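Local coordinates for C24 protein (Bizionia argentinensis JUB59, PDB 6OV6) that is of unknown function but binds manganese, forms a trimer and is probably the receptor-binding tip of a bacteriophage long tail fiber, at residues V57-K65 with H95-A103. Numbering follows the deposited sequence.
Sequences VYINGEVFK and HFERYVTFA
A beta hairpin, turned through a type I' turn from I59 to E62, meets strand 96-102 where K65 and V100 begin a parallel pairing. V100 N donates to K65 O over 2.9 Å, nearly straight at 174°. Just before this bond the strands diverge, their short segments crossing at 71°, and a water links the two backbones, accepting from K65 N and donating to R98 O. Farther out the side chains make the contact. Opposite charges suit this more exposed end: R98 grips E62 end-on, NH2 to OE1 at 2.7 Å and NH1 to OE2 at 2.8 Å, through the syn lone pairs of a carboxylate only 9° from the guanidinium plane. A bend at chi3 brings the long arginine round to that glutamate. Flat, apolar F64 serves both sides, its CE1 over one guanidinium face, offset toward the rim, and its CD2 3.6 Å from V100 CG2. On the buried side, branched V100 also turns CG2 tip to tip to I59 CD1 at 3.5 Å, while V57 CG2 packs against its CB. F66 and F114 extend this apolar cluster. Strand 62-70 continues the parallel pairing through V67, and strand 74-81 runs antiparallel along strand 96-102, its I77 touching F64.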
# COMPACT_ATOMS: atom_id res chain seq x y z
N VAL A 57 12.89 -43.95 2.63
CA VAL A 57 13.79 -42.82 2.39
C VAL A 57 14.43 -42.93 1.00
O VAL A 57 14.38 -43.99 0.37
CB VAL A 57 14.85 -42.64 3.52
CG1 VAL A 57 14.19 -42.28 4.85
CG2 VAL A 57 15.79 -43.87 3.64
N TYR A 58 15.04 -41.85 0.55
CA TYR A 58 15.74 -41.82 -0.74
C TYR A 58 17.13 -41.26 -0.51
O TYR A 58 17.26 -40.15 -0.01
CB TYR A 58 14.98 -40.94 -1.74
CG TYR A 58 15.68 -40.83 -3.07
CD1 TYR A 58 15.76 -41.91 -3.94
CD2 TYR A 58 16.25 -39.62 -3.48
CE1 TYR A 58 16.40 -41.81 -5.18
CE2 TYR A 58 16.88 -39.50 -4.72
CZ TYR A 58 16.94 -40.59 -5.57
OH TYR A 58 17.53 -40.49 -6.81
N ILE A 59 18.18 -42.05 -0.83
CA ILE A 59 19.57 -41.61 -0.65
C ILE A 59 20.34 -42.05 -1.85
O ILE A 59 20.28 -43.23 -2.22
CB ILE A 59 20.31 -42.21 0.61
CG1 ILE A 59 19.39 -42.34 1.82
CG2 ILE A 59 21.63 -41.45 0.92
CD1 ILE A 59 19.87 -43.31 2.87
N ASN A 60 21.12 -41.13 -2.42
CA ASN A 60 22.04 -41.38 -3.53
C ASN A 60 21.51 -42.35 -4.60
O ASN A 60 22.10 -43.41 -4.85
CB ASN A 60 23.39 -41.85 -2.97
CG ASN A 60 24.06 -40.87 -2.05
OD1 ASN A 60 23.83 -39.65 -2.09
ND2 ASN A 60 24.88 -41.39 -1.17
N GLY A 61 20.37 -41.98 -5.18
CA GLY A 61 19.76 -42.72 -6.27
C GLY A 61 19.00 -43.97 -5.90
O GLY A 61 18.52 -44.65 -6.80
N GLU A 62 18.86 -44.29 -4.59
CA GLU A 62 18.12 -45.50 -4.20
C GLU A 62 16.99 -45.19 -3.25
O GLU A 62 17.20 -44.46 -2.27
CB GLU A 62 19.04 -46.55 -3.52
CG GLU A 62 20.23 -47.00 -4.34
CD GLU A 62 20.98 -48.12 -3.65
OE1 GLU A 62 22.03 -47.83 -3.04
OE2 GLU A 62 20.42 -49.24 -3.58
N VAL A 63 15.85 -45.86 -3.46
CA VAL A 63 14.70 -45.78 -2.58
C VAL A 63 14.87 -46.95 -1.59
O VAL A 63 15.02 -48.10 -2.03
CB VAL A 63 13.36 -45.87 -3.36
CG1 VAL A 63 12.16 -45.91 -2.42
CG2 VAL A 63 13.21 -44.76 -4.39
N PHE A 64 14.83 -46.66 -0.28
CA PHE A 64 14.99 -47.68 0.76
C PHE A 64 13.89 -47.71 1.76
O PHE A 64 13.42 -46.66 2.20
CB PHE A 64 16.28 -47.43 1.60
CG PHE A 64 17.60 -47.62 0.91
CD1 PHE A 64 18.08 -48.90 0.63
CD2 PHE A 64 18.38 -46.53 0.55
CE1 PHE A 64 19.31 -49.08 0.01
CE2 PHE A 64 19.61 -46.71 -0.08
CZ PHE A 64 20.08 -47.98 -0.32
N LYS A 65 13.59 -48.93 2.27
CA LYS A 65 12.74 -49.10 3.44
C LYS A 65 13.61 -48.56 4.61
O LYS A 65 14.84 -48.77 4.62
CB LYS A 65 12.44 -50.59 3.70
CG LYS A 65 11.42 -51.19 2.74
CD LYS A 65 11.48 -52.72 2.72
CE LYS A 65 10.72 -53.30 1.54
NZ LYS A 65 10.88 -54.77 1.45
N HIS A 95 21.35 -64.90 2.19
CA HIS A 95 20.83 -63.90 1.25
C HIS A 95 20.65 -62.60 2.04
O HIS A 95 20.15 -62.62 3.16
CB HIS A 95 19.51 -64.37 0.63
CG HIS A 95 19.65 -65.67 -0.11
ND1 HIS A 95 20.26 -65.73 -1.36
CD2 HIS A 95 19.29 -66.92 0.27
CE1 HIS A 95 20.23 -67.01 -1.70
NE2 HIS A 95 19.67 -67.77 -0.75
N PHE A 96 21.11 -61.49 1.47
CA PHE A 96 21.05 -60.20 2.16
C PHE A 96 19.98 -59.27 1.62
O PHE A 96 19.62 -59.33 0.45
CB PHE A 96 22.42 -59.51 2.10
CG PHE A 96 23.56 -60.24 2.75
CD1 PHE A 96 23.69 -60.26 4.14
CD2 PHE A 96 24.50 -60.92 1.98
CE1 PHE A 96 24.73 -60.97 4.75
CE2 PHE A 96 25.56 -61.60 2.59
CZ PHE A 96 25.67 -61.61 3.97
N GLU A 97 19.52 -58.37 2.49
CA GLU A 97 18.56 -57.29 2.18
C GLU A 97 19.20 -55.97 2.61
O GLU A 97 19.97 -55.95 3.58
CB GLU A 97 17.20 -57.52 2.88
CG GLU A 97 17.29 -57.68 4.39
CD GLU A 97 15.97 -57.96 5.07
OE1 GLU A 97 15.51 -59.13 5.03
OE2 GLU A 97 15.43 -57.03 5.71
N ARG A 98 18.92 -54.90 1.87
CA ARG A 98 19.45 -53.58 2.15
C ARG A 98 18.34 -52.65 2.58
O ARG A 98 17.27 -52.65 2.00
CB ARG A 98 20.23 -53.03 0.94
CG ARG A 98 21.59 -53.72 0.80
CD ARG A 98 22.24 -53.52 -0.55
NE ARG A 98 22.74 -52.16 -0.71
CZ ARG A 98 22.19 -51.25 -1.50
NH1 ARG A 98 21.14 -51.56 -2.24
NH2 ARG A 98 22.71 -50.03 -1.58
N TYR A 99 18.59 -51.88 3.63
CA TYR A 99 17.61 -50.95 4.19
C TYR A 99 18.38 -49.91 4.96
O TYR A 99 19.60 -50.02 5.12
CB TYR A 99 16.59 -51.69 5.13
CG TYR A 99 17.25 -52.43 6.28
CD1 TYR A 99 17.36 -51.85 7.54
CD2 TYR A 99 17.83 -53.69 6.09
CE1 TYR A 99 18.01 -52.51 8.59
CE2 TYR A 99 18.49 -54.35 7.12
CZ TYR A 99 18.56 -53.76 8.38
OH TYR A 99 19.22 -54.41 9.40
N VAL A 100 17.68 -48.88 5.41
CA VAL A 100 18.29 -47.81 6.20
C VAL A 100 17.73 -47.90 7.61
O VAL A 100 16.54 -48.18 7.78
CB VAL A 100 18.05 -46.44 5.52
CG1 VAL A 100 18.51 -45.26 6.39
CG2 VAL A 100 18.76 -46.40 4.17
N THR A 101 18.59 -47.65 8.61
CA THR A 101 18.22 -47.61 10.02
C THR A 101 19.10 -46.66 10.83
O THR A 101 20.13 -46.20 10.32
CB THR A 101 18.05 -49.03 10.63
OG1 THR A 101 17.29 -48.89 11.83
CG2 THR A 101 19.37 -49.71 10.92
N PHE A 102 18.74 -46.41 12.10
CA PHE A 102 19.60 -45.62 12.97
C PHE A 102 20.83 -46.46 13.25
O PHE A 102 20.72 -47.66 13.56
CB PHE A 102 18.89 -45.25 14.28
CG PHE A 102 17.75 -44.27 14.08
CD1 PHE A 102 18.00 -42.97 13.67
CD2 PHE A 102 16.44 -44.66 14.30
CE1 PHE A 102 16.94 -42.06 13.49
CE2 PHE A 102 15.39 -43.75 14.14
CZ PHE A 102 15.65 -42.45 13.74
N ALA A 103 21.99 -45.86 13.04
CA ALA A 103 23.28 -46.50 13.18
C ALA A 103 24.38 -45.47 13.24
O ALA A 103 24.09 -44.28 13.24
CB ALA A 103 23.52 -47.51 12.04
O HOH W 1 15.13 -51.22 1.30